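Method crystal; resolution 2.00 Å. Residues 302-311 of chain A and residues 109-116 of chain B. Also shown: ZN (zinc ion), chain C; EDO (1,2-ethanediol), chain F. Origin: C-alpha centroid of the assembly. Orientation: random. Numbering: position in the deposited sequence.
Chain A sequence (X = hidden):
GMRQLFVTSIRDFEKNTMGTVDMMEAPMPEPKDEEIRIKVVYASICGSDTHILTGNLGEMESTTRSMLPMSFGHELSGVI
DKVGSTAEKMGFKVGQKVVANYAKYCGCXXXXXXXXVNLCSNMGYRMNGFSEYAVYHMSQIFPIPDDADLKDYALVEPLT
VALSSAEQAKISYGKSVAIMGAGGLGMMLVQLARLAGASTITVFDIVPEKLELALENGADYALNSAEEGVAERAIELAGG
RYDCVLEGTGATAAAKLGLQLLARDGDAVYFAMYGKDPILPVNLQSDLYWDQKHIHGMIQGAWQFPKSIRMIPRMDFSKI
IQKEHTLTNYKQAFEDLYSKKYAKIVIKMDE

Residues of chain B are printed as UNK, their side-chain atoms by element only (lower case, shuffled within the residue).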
ATOM      1  N   ALA A 302      16.646   1.361  -1.268  1.00 42.45           N
ATOM      2  CA  ALA A 302      16.592   2.484  -2.193  1.00 44.72           C
ATOM      3  C   ALA A 302      15.998   3.677  -1.507  1.00 45.76           C
ATOM      4  O   ALA A 302      14.960   3.525  -0.853  1.00 40.38           O
ATOM      5  CB  ALA A 302      15.680   2.161  -3.362  1.00 44.62           C
ATOM      6  N   TRP A 303      16.587   4.861  -1.711  1.00 38.93           N
ATOM      7  CA  TRP A 303      16.063   6.082  -1.133  1.00 37.64           C
ATOM      8  C   TRP A 303      15.978   6.089   0.385  1.00 32.39           C
ATOM      9  O   TRP A 303      15.117   6.730   0.917  1.00 35.71           O
ATOM     10  CB  TRP A 303      14.663   6.358  -1.672  1.00 39.90           C
ATOM     11  CG  TRP A 303      14.582   6.224  -3.182  1.00 42.53           C
ATOM     12  CD1 TRP A 303      13.728   5.424  -3.865  1.00 46.43           C
ATOM     13  CD2 TRP A 303      15.367   6.922  -4.183  1.00 42.62           C
ATOM     14  NE1 TRP A 303      13.934   5.563  -5.221  1.00 48.20           N
ATOM     15  CE2 TRP A 303      14.916   6.490  -5.440  1.00 44.14           C
ATOM     16  CE3 TRP A 303      16.395   7.869  -4.136  1.00 44.28           C
ATOM     17  CZ2 TRP A 303      15.472   6.949  -6.635  1.00 45.96           C
ATOM     18  CZ3 TRP A 303      16.964   8.307  -5.336  1.00 45.44           C
ATOM     19  CH2 TRP A 303      16.492   7.852  -6.552  1.00 44.31           C
ATOM     20  N   GLN A 304      16.863   5.389   1.072  1.00 30.17           N
ATOM     21  CA  GLN A 304      16.760   5.281   2.504  1.00 29.44           C
ATOM     22  C   GLN A 304      17.679   6.191   3.289  1.00 31.03           C
ATOM     23  O   GLN A 304      17.578   6.262   4.536  1.00 27.79           O
ATOM     24  CB  GLN A 304      17.036   3.839   2.942  1.00 28.17           C
ATOM     25  CG  GLN A 304      16.097   2.796   2.378  1.00 34.68           C
ATOM     26  CD  GLN A 304      14.725   2.797   3.047  1.00 35.33           C
ATOM     27  OE1 GLN A 304      14.293   3.767   3.612  1.00 43.05           O
ATOM     28  NE2 GLN A 304      14.053   1.734   2.936  1.00 39.45           N
ATOM     29  N   PHE A 305      18.600   6.845   2.614  1.00 32.31           N
ATOM     30  CA  PHE A 305      19.659   7.568   3.340  1.00 29.44           C
ATOM     31  C   PHE A 305      19.154   8.741   4.188  1.00 28.03           C
ATOM     32  O   PHE A 305      19.479   8.843   5.371  1.00 27.27           O
ATOM     33  CB  PHE A 305      20.808   7.921   2.377  1.00 31.16           C
ATOM     34  CG  PHE A 305      21.934   6.853   2.359  1.00 33.75           C
ATOM     35  CD1 PHE A 305      21.793   5.647   1.655  1.00 36.81           C
ATOM     36  CD2 PHE A 305      23.097   7.047   3.062  1.00 35.21           C
ATOM     37  CE1 PHE A 305      22.807   4.678   1.673  1.00 34.11           C
ATOM     38  CE2 PHE A 305      24.103   6.073   3.080  1.00 36.74           C
ATOM     39  CZ  PHE A 305      23.946   4.902   2.388  1.00 33.03           C
ATOM     40  N   PRO A 306      18.301   9.608   3.632  1.00 27.72           N
ATOM     41  CA  PRO A 306      17.799  10.731   4.439  1.00 28.95           C
ATOM     42  C   PRO A 306      17.025  10.237   5.676  1.00 31.46           C
ATOM     43  O   PRO A 306      17.283  10.708   6.817  1.00 27.97           O
ATOM     44  CB  PRO A 306      16.928  11.515   3.444  1.00 29.26           C
ATOM     45  CG  PRO A 306      17.574  11.185   2.114  1.00 30.27           C
ATOM     46  CD  PRO A 306      17.901   9.744   2.220  1.00 28.38           C
ATOM     47  N   LYS A 307      16.177   9.235   5.447  1.00 29.82           N
ATOM     48  CA  LYS A 307      15.411   8.546   6.518  1.00 29.14           C
ATOM     49  C   LYS A 307      16.293   8.008   7.631  1.00 25.61           C
ATOM     50  O   LYS A 307      16.126   8.253   8.854  1.00 27.67           O
ATOM     51  CB  LYS A 307      14.565   7.450   5.867  1.00 31.14           C
ATOM     52  CG  LYS A 307      13.648   6.720   6.830  1.00 32.98           C
ATOM     53  CD  LYS A 307      13.060   5.500   6.248  1.00 31.88           C
ATOM     54  CE  LYS A 307      12.140   5.805   5.105  1.00 31.50           C
ATOM     55  NZ  LYS A 307      11.902   4.573   4.371  1.00 31.87           N
ATOM     56  N   SER A 308      17.284   7.292   7.210  1.00 25.85           N
ATOM     57  CA  SER A 308      18.224   6.724   8.143  1.00 28.41           C
ATOM     58  C   SER A 308      18.944   7.769   8.946  1.00 28.39           C
ATOM     59  O   SER A 308      19.148   7.652  10.182  1.00 29.95           O
ATOM     60  CB  SER A 308      19.207   5.866   7.350  1.00 30.90           C
ATOM     61  OG  SER A 308      20.177   5.317   8.204  1.00 30.22           O
ATOM     62  N   ILE A 309      19.355   8.824   8.264  1.00 29.93           N
ATOM     63  CA  ILE A 309      19.985   9.938   8.954  1.00 30.45           C
ATOM     64  C   ILE A 309      19.041  10.537   9.968  1.00 30.96           C
ATOM     65  O   ILE A 309      19.454  10.818  11.101  1.00 31.01           O
ATOM     66  CB  ILE A 309      20.450  10.962   7.936  1.00 32.61           C
ATOM     67  CG1 ILE A 309      21.648  10.393   7.167  1.00 34.23           C
ATOM     68  CG2 ILE A 309      20.795  12.234   8.601  1.00 32.09           C
ATOM     69  CD1 ILE A 309      22.045  11.172   5.944  1.00 33.99           C
ATOM     70  N   ARG A 310      17.748  10.659   9.625  1.00 31.37           N
ATOM     71  CA  ARG A 310      16.759  11.183  10.618  1.00 30.71           C
ATOM     72  C   ARG A 310      16.516  10.270  11.818  1.00 30.04           C
ATOM     73  O   ARG A 310      16.196  10.750  12.895  1.00 32.05           O
ATOM     74  CB  ARG A 310      15.456  11.518   9.966  1.00 29.76           C
ATOM     75  CG  ARG A 310      15.560  12.711   9.059  1.00 33.66           C
ATOM     76  CD  ARG A 310      14.188  13.185   8.647  1.00 31.85           C
ATOM     77  NE  ARG A 310      13.487  12.229   7.811  1.00 30.19           N
ATOM     78  CZ  ARG A 310      13.664  12.124   6.504  1.00 31.86           C
ATOM     79  NH1 ARG A 310      14.518  12.933   5.904  1.00 33.40           N
ATOM     80  NH2 ARG A 310      12.994  11.240   5.780  1.00 30.41           N
HETATM   81  N   MSE A 311      16.714   8.963  11.634  1.00 31.05           N
HETATM   82  CA  MSE A 311      16.518   7.961  12.696  1.00 31.06           C
HETATM   83  C   MSE A 311      17.661   7.843  13.701  1.00 30.57           C
HETATM   84  O   MSE A 311      17.505   7.393  14.856  1.00 29.22           O
HETATM   85  CB  MSE A 311      16.341   6.605  12.079  1.00 30.50           C
HETATM   86  CG  MSE A 311      15.043   6.455  11.323  1.00 30.47           C
HETATM   87 SE   MSE A 311      13.449   6.691  12.485  0.75 36.34          SE
HETATM   88  CE  MSE A 311      13.634   5.330  13.889  1.00 35.21           C
TER
ATOM     89  N   UNK B 109      19.517  16.790  -4.018  1.00 46.79           N
ATOM     90  CA  UNK B 109      18.731  17.394  -2.937  1.00 49.24           C
ATOM     91  C   UNK B 109      17.947  16.289  -2.150  1.00 50.83           C
ATOM     92  O   UNK B 109      17.904  15.074  -2.542  1.00 49.89           O
ATOM     93  c   UNK B 109      17.738  18.438  -3.513  1.00 46.69           C
ATOM     94  s   UNK B 109      16.252  17.693  -4.302  1.00 45.97           S
ATOM     95  N   UNK B 110      17.310  16.699  -1.049  1.00 51.82           N
ATOM     96  CA  UNK B 110      16.687  15.723  -0.158  1.00 50.74           C
ATOM     97  C   UNK B 110      15.478  15.075  -0.834  1.00 50.29           C
ATOM     98  O   UNK B 110      15.308  13.836  -0.778  1.00 50.53           O
ATOM     99  c   UNK B 110      16.291  16.330   1.172  1.00 53.11           C
ATOM    100  c   UNK B 110      15.429  15.757   3.478  1.00 58.50           C
ATOM    101  o   UNK B 110      16.437  15.862   4.161  1.00 57.14           O
ATOM    102  o   UNK B 110      14.259  16.010   3.906  1.00 66.66           O
ATOM    103  c   UNK B 110      15.662  15.282   2.064  1.00 57.22           C
ATOM    104  N   UNK B 111      14.642  15.865  -1.491  1.00 43.10           N
ATOM    105  CA  UNK B 111      13.538  15.237  -2.186  1.00 46.74           C
ATOM    106  C   UNK B 111      13.993  14.205  -3.235  1.00 46.02           C
ATOM    107  O   UNK B 111      13.410  13.083  -3.366  1.00 45.23           O
ATOM    108  c   UNK B 111      12.646  16.303  -2.790  1.00 51.87           C
ATOM    109  c   UNK B 111      11.841  17.036  -1.727  1.00 52.55           C
ATOM    110  o   UNK B 111      11.455  16.466  -0.732  1.00 61.23           O
ATOM    111  n   UNK B 111      11.619  18.292  -1.930  1.00 58.40           N
ATOM    112  N   UNK B 112      15.016  14.596  -3.996  1.00 44.80           N
ATOM    113  CA  UNK B 112      15.559  13.729  -4.996  1.00 43.91           C
ATOM    114  C   UNK B 112      15.982  12.461  -4.314  1.00 43.64           C
ATOM    115  O   UNK B 112      15.614  11.411  -4.743  1.00 42.32           O
ATOM    116  c   UNK B 112      16.749  14.373  -5.741  1.00 45.34           C
ATOM    117  s   UNK B 112      16.143  15.268  -7.218  1.00 45.05           S
ATOM    118  N   UNK B 113      16.721  12.554  -3.218  1.00 45.33           N
ATOM    119  CA  UNK B 113      17.270  11.343  -2.633  1.00 46.63           C
ATOM    120  C   UNK B 113      16.343  10.589  -1.663  1.00 45.89           C
ATOM    121  O   UNK B 113      16.759   9.625  -1.009  1.00 49.63           O
ATOM    122  n   UNK B 113      20.902  13.437  -1.943  1.00 46.01           N
ATOM    123  c   UNK B 113      22.055  13.917  -1.471  1.00 47.02           C
ATOM    124  c   UNK B 113      18.620  11.664  -2.079  1.00 50.02           C
ATOM    125  n   UNK B 113      22.061  14.808  -0.491  1.00 45.84           N
ATOM    126  c   UNK B 113      20.863  12.425  -2.989  1.00 50.21           C
ATOM    127  n   UNK B 113      23.220  13.498  -1.991  1.00 46.42           N
ATOM    128  c   UNK B 113      19.521  11.942  -3.318  1.00 51.78           C
ATOM    129  N   UNK B 114      15.085  11.021  -1.638  1.00 41.45           N
ATOM    130  CA  UNK B 114      13.987  10.293  -1.011  1.00 40.77           C
ATOM    131  C   UNK B 114      13.129   9.690  -2.113  1.00 43.14           C
ATOM    132  O   UNK B 114      12.150   9.030  -1.835  1.00 41.49           O
ATOM    133  o   UNK B 114      12.073  12.985   1.709  1.00 52.70           O
ATOM    134  c   UNK B 114      13.855  11.497   1.268  1.00 44.07           C
ATOM    135  o   UNK B 114      13.605  12.806   3.249  1.00 50.96           O
ATOM    136  c   UNK B 114      13.121  12.480   2.139  1.00 46.11           C
ATOM    137  c   UNK B 114      13.167  11.210  -0.113  1.00 40.80           C
ATOM    138  N   UNK B 115      13.537   9.854  -3.369  1.00 45.25           N
ATOM    139  CA  UNK B 115      12.788   9.280  -4.474  1.00 41.88           C
ATOM    140  C   UNK B 115      11.706  10.202  -5.018  1.00 46.37           C
ATOM    141  O   UNK B 115      10.997   9.846  -6.004  1.00 42.62           O
ATOM    142  N   UNK B 116      11.573  11.397  -4.429  1.00 44.18           N
ATOM    143  CA  UNK B 116      10.466  12.252  -4.798  1.00 43.39           C
ATOM    144  C   UNK B 116      10.970  13.305  -5.783  1.00 42.02           C
ATOM    145  O   UNK B 116      10.982  14.486  -5.516  1.00 42.08           O
ATOM    146  c   UNK B 116       8.046  11.503  -0.424  1.00 59.13           C
ATOM    147  n   UNK B 116       8.894  12.361   0.432  1.00 62.33           N
ATOM    148  c   UNK B 116       8.141  12.063  -1.829  1.00 56.13           C
ATOM    149  c   UNK B 116       9.851  12.839  -3.548  1.00 43.82           C
ATOM    150  c   UNK B 116       9.476  11.768  -2.509  1.00 48.97           C
TER
HETATM  151 ZN    ZN C 402      16.794  17.511  -6.609  1.00 47.10          ZN
HETATM  152  C1  EDO F 405      10.173  17.474   4.565  1.00 73.09           C
HETATM  153  O1  EDO F 405       9.591  16.988   5.779  1.00 72.86           O
HETATM  154  C2  EDO F 405      11.635  17.055   4.525  1.00 74.22           C
HETATM  155  O2  EDO F 405      11.761  15.616   4.611  1.00 72.03           O
HETATM  156  O   HOH W   1      16.151  15.125   6.739  1.00 37.09           O
HETATM  157  O   HOH W   2      18.822   7.685  -0.312  1.00 33.18           O
HETATM  158  O   HOH W   3      11.941   8.129   0.749  1.00 59.69           O

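Position 109 has two side-chain atoms, one carbon and one sulfur. The sulfur lies 2.4 Å from the zinc ion ZN. It touches nothing on chain A. One carbon ending in a metal-bound sulfur is cysteine: Cys109(B). Its SG also caps the following helix, accepting from the backbone N of position 112 at 3.3 Å.

Position 110 has three carbons in a row, the third carrying two oxygens. Its second side-chain carbon lies 4.2 Å from Pro306(A) CB. One oxygen accepts from water 1 (2.7 Å from the water O), which accepts from Arg310(A) NH1 (2.9 Å from the water O). That is a carboxylate on a two-carbon arm: Glu110(B). The water-bound oxygen is OE1. OE2 sits too close to the ethanediol, so its place is less sure.

Position 111 has two carbons, the second carrying one oxygen and one nitrogen. It makes no contact with chain A. A short amide is asparagine: Asn111(B).

Position 112 again has one carbon and one sulfur, with the sulfur 2.4 Å from ZN. Its CA-to-CB bond points away from the chain A stretch, but its backbone O lies 3.4 Å from Trp303(A) CZ3. It is Cys112(B).

Position 113 has three carbons, a nitrogen, then a carbon bearing two more nitrogens. Its CA-to-CB bond points away from the chain A stretch. Its backbone O approaches Pro306(A) CD at 3.4 Å and accepts from water 2, which in turn accepts from Phe305(A) N. The guanidinium marks Arg113(B).

Position 114 has three carbons, the third carrying two oxygens. One oxygen is 2.8 Å from Arg310(A) NH1. The residue is Glu114(B), and that oxygen is OE2.

Position 115 has no side-chain atoms. Its CA lies 3.5 Å from Trp303(A) CD2. An ideal CB would fall 3.0 Å from Trp303(A) CD1, a clash, and would also jam against the preceding carbonyl O. It is Gly115(B). Its positive phi belongs to a Schellman motif ending the helix.

Position 116 has four carbons in a row ending in nitrogen. Its CA-to-CB bond points away from the chain A stretch. It is Lys116(B). Its NZ forms a salt bridge with Glu114(B) OE1 at 3.5 Å.

The contact joins packing to charge. Trp303(A) lays one ring face against Gly115(B) CA, a CH-pi contact 3.6 Å from the five-membered ring centroid. Pro306(A) packs against Arg113(B) O and the side chains of Glu110(B) and Glu114(B). Arg310(A) forms a salt bridge with Glu114(B): OE2 accepts from NH1 at 2.8 Å and, weakly, from NH2 at 3.0 Å. Waters 1 and 2 bridge the chains; water 3 does too, its bond to Trp303(A) O weak. Zinc ties Cys109(B) to Cys112(B) within chain B.

Chain B (109-116) CENCREGK
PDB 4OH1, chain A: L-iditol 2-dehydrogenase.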